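PDB 5ZTP: carbonic anhydrase from Glaciozyma antarctica, which probably catalyses the reversible hydration of carbon dioxide to bicarbonate and a proton, as a carbonic anhydrase of the beta class. Local coordinates for residues T82-V87 and E150-G155; L96-D101 and L122-F127. One frame throughout, in Å; residues are numbered along the deposited sequence.

Contact 1 of 2, residues T82-V87 and E150-G155; sequences TREVIV and ETVISG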
ATOM      1  N   THR A  82      -8.778  12.422   7.774  1.00 19.80           N
ATOM      2  CA  THR A  82      -8.545  11.116   8.365  1.00 20.03           C
ATOM      3  C   THR A  82      -7.800  11.564   9.611  1.00 20.75           C
ATOM      4  O   THR A  82      -6.816  12.278   9.537  1.00 20.31           O
ATOM      5  CB  THR A  82      -7.651  10.086   7.584  1.00 19.54           C
ATOM      6  OG1 THR A  82      -6.242  10.372   7.721  1.00 19.28           O
ATOM      7  CG2 THR A  82      -8.041   9.973   6.162  1.00 19.04           C
ATOM      8  N   ARG A  83      -8.292  11.185  10.762  1.00 22.28           N
ATOM      9  CA  ARG A  83      -7.634  11.578  11.985  1.00 23.60           C
ATOM     10  C   ARG A  83      -7.339  10.334  12.788  1.00 22.77           C
ATOM     11  O   ARG A  83      -7.109  10.400  14.015  1.00 22.20           O
ATOM     12  CB  ARG A  83      -8.446  12.622  12.756  1.00 25.57           C
ATOM     13  CG  ARG A  83      -9.943  12.550  12.575  1.00 27.14           C
ATOM     14  CD  ARG A  83     -10.575  11.161  12.804  1.00 28.90           C
ATOM     15  NE  ARG A  83     -10.532  10.324  14.019  1.00 29.70           N
ATOM     16  CZ  ARG A  83     -10.506  10.707  15.281  1.00 29.58           C
ATOM     17  NH1 ARG A  83     -10.544   9.747  16.196  1.00 29.42           N
ATOM     18  NH2 ARG A  83     -10.404  11.988  15.636  1.00 30.09           N
ATOM     19  N   GLU A  84      -7.292   9.204  12.068  1.00 21.26           N
ATOM     20  CA  GLU A  84      -6.809   7.965  12.640  1.00 19.84           C
ATOM     21  C   GLU A  84      -5.834   7.250  11.744  1.00 18.33           C
ATOM     22  O   GLU A  84      -6.047   7.121  10.537  1.00 18.18           O
ATOM     23  CB  GLU A  84      -7.968   7.041  12.986  1.00 20.85           C
ATOM     24  CG  GLU A  84      -7.510   5.687  13.505  1.00 21.28           C
ATOM     25  CD  GLU A  84      -8.547   4.967  14.318  1.00 21.45           C
ATOM     26  OE1 GLU A  84      -9.746   5.323  14.231  1.00 20.98           O
ATOM     27  OE2 GLU A  84      -8.126   4.043  15.046  1.00 22.94           O
ATOM     28  N   VAL A  85      -4.764   6.771  12.373  1.00 17.19           N
ATOM     29  CA  VAL A  85      -3.814   5.854  11.747  1.00 16.21           C
ATOM     30  C   VAL A  85      -3.698   4.580  12.547  1.00 15.59           C
ATOM     31  O   VAL A  85      -3.348   4.608  13.723  1.00 14.89           O
ATOM     32  CB  VAL A  85      -2.403   6.478  11.657  1.00 15.94           C
ATOM     33  CG1 VAL A  85      -1.410   5.517  10.988  1.00 15.56           C
ATOM     34  CG2 VAL A  85      -2.479   7.814  10.919  1.00 15.92           C
ATOM     35  N   ILE A  86      -3.962   3.462  11.893  1.00 15.69           N
ATOM     36  CA  ILE A  86      -3.594   2.151  12.428  1.00 16.05           C
ATOM     37  C   ILE A  86      -2.387   1.552  11.672  1.00 16.03           C
ATOM     38  O   ILE A  86      -2.480   1.326  10.452  1.00 15.96           O
ATOM     39  CB  ILE A  86      -4.760   1.182  12.283  1.00 16.42           C
ATOM     40  CG1 ILE A  86      -6.047   1.807  12.840  1.00 16.64           C
ATOM     41  CG2 ILE A  86      -4.426  -0.142  12.953  1.00 16.78           C
ATOM     42  CD1 ILE A  86      -7.273   0.908  12.749  1.00 16.30           C
ATOM     43  N   VAL A  87      -1.264   1.314  12.383  1.00 15.95           N
ATOM     44  CA  VAL A  87      -0.045   0.653  11.803  1.00 15.64           C
ATOM     45  C   VAL A  87      -0.126  -0.857  11.977  1.00 15.38           C
ATOM     46  O   VAL A  87      -0.440  -1.346  13.048  1.00 15.39           O
ATOM     47  CB  VAL A  87       1.307   1.150  12.423  1.00 15.20           C
ATOM     48  CG1 VAL A  87       2.476   0.315  11.944  1.00 15.16           C
ATOM     49  CG2 VAL A  87       1.611   2.577  12.041  1.00 15.14           C
ATOM     50  N   GLU A 150      -3.999  16.092  16.541  1.00 23.94           N
ATOM     51  CA  GLU A 150      -5.143  15.368  17.107  1.00 23.02           C
ATOM     52  C   GLU A 150      -5.227  13.889  16.653  1.00 22.06           C
ATOM     53  O   GLU A 150      -6.124  13.162  17.060  1.00 22.87           O
ATOM     54  CB  GLU A 150      -6.447  16.102  16.751  1.00 22.85           C
ATOM     55  CG  GLU A 150      -6.772  16.137  15.255  1.00 23.44           C
ATOM     56  CD  GLU A 150      -6.506  17.484  14.611  1.00 23.75           C
ATOM     57  OE1 GLU A 150      -5.386  18.050  14.805  1.00 24.21           O
ATOM     58  OE2 GLU A 150      -7.425  17.961  13.907  1.00 22.18           O
ATOM     59  N   THR A 151      -4.305  13.434  15.815  1.00 21.05           N
ATOM     60  CA  THR A 151      -4.439  12.109  15.226  1.00 20.55           C
ATOM     61  C   THR A 151      -4.332  11.017  16.289  1.00 19.66           C
ATOM     62  O   THR A 151      -3.417  11.041  17.102  1.00 18.80           O
ATOM     63  CB  THR A 151      -3.384  11.900  14.120  1.00 20.34           C
ATOM     64  OG1 THR A 151      -3.465  13.005  13.219  1.00 20.22           O
ATOM     65  CG2 THR A 151      -3.619  10.595  13.349  1.00 19.72           C
ATOM     66  N   VAL A 152      -5.283  10.081  16.296  1.00 19.30           N
ATOM     67  CA  VAL A 152      -5.121   8.861  17.130  1.00 18.88           C
ATOM     68  C   VAL A 152      -4.298   7.910  16.319  1.00 17.51           C
ATOM     69  O   VAL A 152      -4.551   7.721  15.126  1.00 17.21           O
ATOM     70  CB  VAL A 152      -6.424   8.114  17.597  1.00 18.96           C
ATOM     71  CG1 VAL A 152      -7.545   9.090  17.924  1.00 19.50           C
ATOM     72  CG2 VAL A 152      -6.877   7.052  16.602  1.00 18.93           C
ATOM     73  N   ILE A 153      -3.312   7.322  16.972  1.00 16.91           N
ATOM     74  CA  ILE A 153      -2.364   6.451  16.292  1.00 17.21           C
ATOM     75  C   ILE A 153      -2.158   5.200  17.147  1.00 17.00           C
ATOM     76  O   ILE A 153      -1.915   5.299  18.352  1.00 16.73           O
ATOM     77  CB  ILE A 153      -1.001   7.177  15.994  1.00 16.81           C
ATOM     78  CG1 ILE A 153      -1.220   8.493  15.229  1.00 16.62           C
ATOM     79  CG2 ILE A 153      -0.091   6.296  15.153  1.00 16.67           C
ATOM     80  CD1 ILE A 153      -0.122   9.506  15.432  1.00 16.84           C
ATOM     81  N   SER A 154      -2.238   4.042  16.499  1.00 16.93           N
ATOM     82  CA  SER A 154      -2.059   2.763  17.151  1.00 17.20           C
ATOM     83  C   SER A 154      -1.322   1.823  16.221  1.00 16.91           C
ATOM     84  O   SER A 154      -1.306   2.006  15.019  1.00 16.49           O
ATOM     85  CB  SER A 154      -3.406   2.156  17.582  1.00 18.07           C
ATOM     86  OG  SER A 154      -4.454   2.333  16.616  1.00 19.83           O
ATOM     87  N   GLY A 155      -0.697   0.815  16.809  1.00 17.49           N
ATOM     88  CA  GLY A 155       0.136  -0.127  16.080  1.00 17.28           C
ATOM     89  C   GLY A 155      -0.106  -1.553  16.542  1.00 17.66           C
ATOM     90  O   GLY A 155      -0.156  -1.843  17.765  1.00 17.13           O
TER
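Strands 84-87 and 152-155 run parallel, 9° apart, with their axes 4.6 Å from each other. They are neighbours in the mainly parallel sheet of the carbonic anhydrase fold. Four backbone hydrogen bonds join them. Val85 supplies both of its polar backbone atoms: Val85 N meets Val152 O at 2.9 Å, nearly along the C=O axis, and Val85 O accepts Ser154 N at 3.0 Å. Val152 N reaches Arg83 O from above the carbonyl plane at 2.9 Å. At the far end Val87 N binds Ser154 O at 2.7 Å, almost straight. On one face lie Glu84, Val152, Ile86 and Ser154. Glu84 has CG anti to its backbone N (chi1 176°) and continues extended. Val152 crosses it obliquely and sets CG2 against Glu84 CG at 3.4 Å. Val152 CG1 meets Arg83 NH1 at 3.5 Å. The Glu84 carboxylate bonds across the dimer: OE1 accepts Tyr3 N and OE2 accepts Ala4 N, both of the second subunit. On the other face, Val85 CB packs on Ile153 CG2 at 4.2 Å, and both residues lie against helix 130-143. Thr151 CG2 extends this apolar side to Val85 CG2, while Thr151 OG1 bonds to Leu148 O and Gln77 NE2. An alanine at Glu84 would remove the carboxylate, and would probably lose both bonds to the second subunit and much of the contact with Val152 CG2. The strand pair thus has an apolar face toward its own helices and a face whose buried acid joins the two subunits.

Contact 2 of 2, residues L96-D101 and L122-F127; sequences LTFRSD and LACLEF
Glu126 turns CG into the crowded position between its backbone N and carbonyl carbon (chi1 72°) and bends again at chi2, and Ser100 sets OG anti to its carbonyl carbon (chi1 -76°). These torsions bring a carboxylate to the N-terminal end of helix 100-108, where Arg99 is the N-cap residue. Glu126 holds Ser100 with both oxygens. Ser100 N points to OE2 of Glu126 at 2.9 Å, from above the carboxylate plane, and this bond is bent (139° at the hydrogen). Ser100 OG donates to OE1 of Glu126 at 2.8 Å, on the syn lone pair. The same hydroxyl accepts Cys124 N at 3.1 Å, so it links the loop backbone to the acid. The negative charge would probably be eased by the helix N terminus. Gln102 OE1, three residues on, accepts the Arg99 N-H, as in one half of a capping box. Arg99 CG lies beside Glu126 OE2, but its guanidinium pairs with Asp101 in a side-on salt bridge, NE to OD1 and NH2 to OD2, both partners in the guanidinium plane. Next to the polar cluster, Cys124 SG lies at the edge of the Phe98 ring, 5.1 Å from the ring centroid, in a sulfur-aromatic contact. Leu103 of the helix touches both residues. Cys124 O accepts Arg71 NH2 of the second subunit, and Phe98 packs on Ile75 of that subunit, so the junction also belongs to the dimer interface. At the other end of the contact, Leu96 CA approaches Phe127 O at 3.4 Å, and Leu96 CD2 rests 3.8 Å from Phe127 CD1.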
ATOM      1  N   LEU A  96      12.618  -8.826   8.089  1.00 18.47           N
ATOM      2  CA  LEU A  96      13.445  -9.397   9.143  1.00 17.78           C
ATOM      3  C   LEU A  96      14.664 -10.112   8.523  1.00 17.83           C
ATOM      4  O   LEU A  96      15.688 -10.269   9.158  1.00 18.01           O
ATOM      5  CB  LEU A  96      12.630 -10.364  10.021  1.00 17.06           C
ATOM      6  CG  LEU A  96      11.446  -9.801  10.813  1.00 16.56           C
ATOM      7  CD1 LEU A  96      10.419 -10.889  11.101  1.00 15.95           C
ATOM      8  CD2 LEU A  96      11.881  -9.088  12.093  1.00 16.39           C
ATOM      9  N   THR A  97      14.575 -10.508   7.269  1.00 18.03           N
ATOM     10  CA  THR A  97      15.532 -11.449   6.734  1.00 18.24           C
ATOM     11  C   THR A  97      16.758 -10.809   6.079  1.00 18.70           C
ATOM     12  O   THR A  97      17.677 -11.534   5.710  1.00 19.62           O
ATOM     13  CB  THR A  97      14.862 -12.345   5.687  1.00 18.18           C
ATOM     14  OG1 THR A  97      14.541 -11.566   4.522  1.00 18.12           O
ATOM     15  CG2 THR A  97      13.603 -12.986   6.261  1.00 18.21           C
ATOM     16  N   PHE A  98      16.807  -9.489   5.917  1.00 18.57           N
ATOM     17  CA  PHE A  98      17.970  -8.891   5.252  1.00 18.78           C
ATOM     18  C   PHE A  98      18.364  -7.469   5.684  1.00 18.52           C
ATOM     19  O   PHE A  98      17.687  -6.803   6.481  1.00 16.58           O
ATOM     20  CB  PHE A  98      17.757  -8.911   3.733  1.00 19.21           C
ATOM     21  CG  PHE A  98      16.851  -7.823   3.244  1.00 20.30           C
ATOM     22  CD1 PHE A  98      15.477  -7.917   3.404  1.00 20.30           C
ATOM     23  CD2 PHE A  98      17.365  -6.683   2.636  1.00 21.56           C
ATOM     24  CE1 PHE A  98      14.632  -6.910   2.955  1.00 20.37           C
ATOM     25  CE2 PHE A  98      16.513  -5.669   2.183  1.00 21.53           C
ATOM     26  CZ  PHE A  98      15.142  -5.785   2.354  1.00 20.62           C
ATOM     27  N   ARG A  99      19.495  -7.040   5.127  1.00 19.27           N
ATOM     28  CA  ARG A  99      20.049  -5.723   5.367  1.00 20.16           C
ATOM     29  C   ARG A  99      20.237  -5.033   4.046  1.00 18.79           C
ATOM     30  O   ARG A  99      20.346  -5.682   3.023  1.00 17.90           O
ATOM     31  CB  ARG A  99      21.379  -5.839   6.069  1.00 21.94           C
ATOM     32  CG  ARG A  99      21.579  -4.806   7.158  1.00 24.40           C
ATOM     33  CD  ARG A  99      22.835  -5.140   7.956  1.00 25.73           C
ATOM     34  NE  ARG A  99      23.944  -5.405   7.040  1.00 26.51           N
ATOM     35  CZ  ARG A  99      24.905  -6.311   7.226  1.00 27.58           C
ATOM     36  NH1 ARG A  99      24.936  -7.071   8.309  1.00 26.81           N
ATOM     37  NH2 ARG A  99      25.846  -6.468   6.301  1.00 28.99           N
ATOM     38  N   SER A 100      20.267  -3.710   4.058  1.00 18.61           N
ATOM     39  CA  SER A 100      20.194  -2.954   2.793  1.00 18.60           C
ATOM     40  C   SER A 100      21.384  -3.197   1.894  1.00 18.26           C
ATOM     41  O   SER A 100      21.234  -3.289   0.680  1.00 19.42           O
ATOM     42  CB  SER A 100      20.033  -1.455   3.028  1.00 18.46           C
ATOM     43  OG  SER A 100      18.705  -1.165   3.413  1.00 18.81           O
ATOM     44  N   ASP A 101      22.562  -3.303   2.493  1.00 17.79           N
ATOM     45  CA  ASP A 101      23.771  -3.571   1.741  1.00 17.50           C
ATOM     46  C   ASP A 101      23.721  -4.955   1.112  1.00 16.74           C
ATOM     47  O   ASP A 101      24.186  -5.117  -0.022  1.00 17.24           O
ATOM     48  CB  ASP A 101      25.018  -3.411   2.608  1.00 17.89           C
ATOM     49  CG  ASP A 101      24.953  -4.224   3.873  1.00 18.41           C
ATOM     50  OD1 ASP A 101      24.008  -4.025   4.673  1.00 19.15           O
ATOM     51  OD2 ASP A 101      25.853  -5.056   4.083  1.00 18.79           O
ATOM     52  N   LEU A 122      18.702   3.153  -2.575  1.00 16.35           N
ATOM     53  CA  LEU A 122      17.519   2.626  -1.844  1.00 17.72           C
ATOM     54  C   LEU A 122      17.764   2.313  -0.370  1.00 17.05           C
ATOM     55  O   LEU A 122      18.483   1.369  -0.045  1.00 17.24           O
ATOM     56  CB  LEU A 122      17.051   1.310  -2.462  1.00 18.91           C
ATOM     57  CG  LEU A 122      16.378   1.392  -3.823  1.00 19.98           C
ATOM     58  CD1 LEU A 122      16.086  -0.041  -4.237  1.00 20.19           C
ATOM     59  CD2 LEU A 122      15.108   2.256  -3.786  1.00 20.22           C
ATOM     60  N   ALA A 123      17.160   3.077   0.524  1.00 16.22           N
ATOM     61  CA  ALA A 123      17.120   2.656   1.902  1.00 15.39           C
ATOM     62  C   ALA A 123      15.981   1.655   1.936  1.00 15.45           C
ATOM     63  O   ALA A 123      14.824   2.022   1.648  1.00 15.95           O
ATOM     64  CB  ALA A 123      16.868   3.826   2.830  1.00 15.02           C
ATOM     65  N   CYS A 124      16.300   0.400   2.256  1.00 14.97           N
ATOM     66  CA  CYS A 124      15.291  -0.646   2.307  1.00 14.92           C
ATOM     67  C   CYS A 124      14.367  -0.570   3.511  1.00 14.88           C
ATOM     68  O   CYS A 124      13.228  -1.019   3.423  1.00 15.56           O
ATOM     69  CB  CYS A 124      15.930  -2.018   2.233  1.00 15.06           C
ATOM     70  SG  CYS A 124      16.863  -2.226   0.702  1.00 15.17           S
ATOM     71  N   LEU A 125      14.845  -0.014   4.630  1.00 14.25           N
ATOM     72  CA  LEU A 125      14.021   0.132   5.835  1.00 13.48           C
ATOM     73  C   LEU A 125      13.704  -1.234   6.528  1.00 13.83           C
ATOM     74  O   LEU A 125      12.650  -1.411   7.137  1.00 13.45           O
ATOM     75  CB  LEU A 125      12.711   0.871   5.524  1.00 13.09           C
ATOM     76  CG  LEU A 125      12.479   2.294   4.977  1.00 12.59           C
ATOM     77  CD1 LEU A 125      13.729   2.932   4.464  1.00 12.25           C
ATOM     78  CD2 LEU A 125      11.382   2.316   3.941  1.00 12.49           C
ATOM     79  N   GLU A 126      14.654  -2.175   6.460  1.00 14.24           N
ATOM     80  CA  GLU A 126      14.623  -3.438   7.208  1.00 14.00           C
ATOM     81  C   GLU A 126      14.544  -3.211   8.726  1.00 13.94           C
ATOM     82  O   GLU A 126      14.796  -2.119   9.234  1.00 13.20           O
ATOM     83  CB  GLU A 126      15.852  -4.282   6.830  1.00 14.36           C
ATOM     84  CG  GLU A 126      17.196  -3.791   7.375  1.00 14.82           C
ATOM     85  CD  GLU A 126      17.972  -2.917   6.432  1.00 14.70           C
ATOM     86  OE1 GLU A 126      17.371  -2.310   5.536  1.00 14.53           O
ATOM     87  OE2 GLU A 126      19.207  -2.858   6.608  1.00 15.28           O
ATOM     88  N   PHE A 127      14.145  -4.249   9.443  1.00 14.36           N
ATOM     89  CA  PHE A 127      14.126  -4.201  10.891  1.00 14.71           C
ATOM     90  C   PHE A 127      14.449  -5.562  11.469  1.00 15.33           C
ATOM     91  O   PHE A 127      14.188  -6.597  10.846  1.00 15.45           O
ATOM     92  CB  PHE A 127      12.788  -3.674  11.463  1.00 15.00           C
ATOM     93  CG  PHE A 127      11.530  -4.312  10.866  1.00 15.09           C
ATOM     94  CD1 PHE A 127      10.969  -5.480  11.426  1.00 15.13           C
ATOM     95  CD2 PHE A 127      10.874  -3.720   9.781  1.00 14.81           C
ATOM     96  CE1 PHE A 127       9.822  -6.056  10.889  1.00 14.77           C
ATOM     97  CE2 PHE A 127       9.731  -4.294   9.246  1.00 14.78           C
ATOM     98  CZ  PHE A 127       9.200  -5.458   9.803  1.00 14.83           C
TER

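After helices 3-6 and 8-17, the chain lays down strands 33-38 and 56-61 and helix 66-79, then enters strand 84-90 at contact 1. It leaves that strand, passes through 96-101 and makes helices 100-108 and 116-119. Contact 2 closes this inner excursion when 122-127 returns to the start of helix 100-108. Helix 130-143 follows, and 150-155 closes the wider loop of contact 1. The two loops nest and do not cross, and the contact centres lie about 25 Å apart. Contact 1 joins strands 84-90 and 152-158 within the sheet, and contact 2 ties the outlying helical part to the loop before helix 130-143. Both meet the second subunit, at its N-terminal residues and its helix 66-79 respectively.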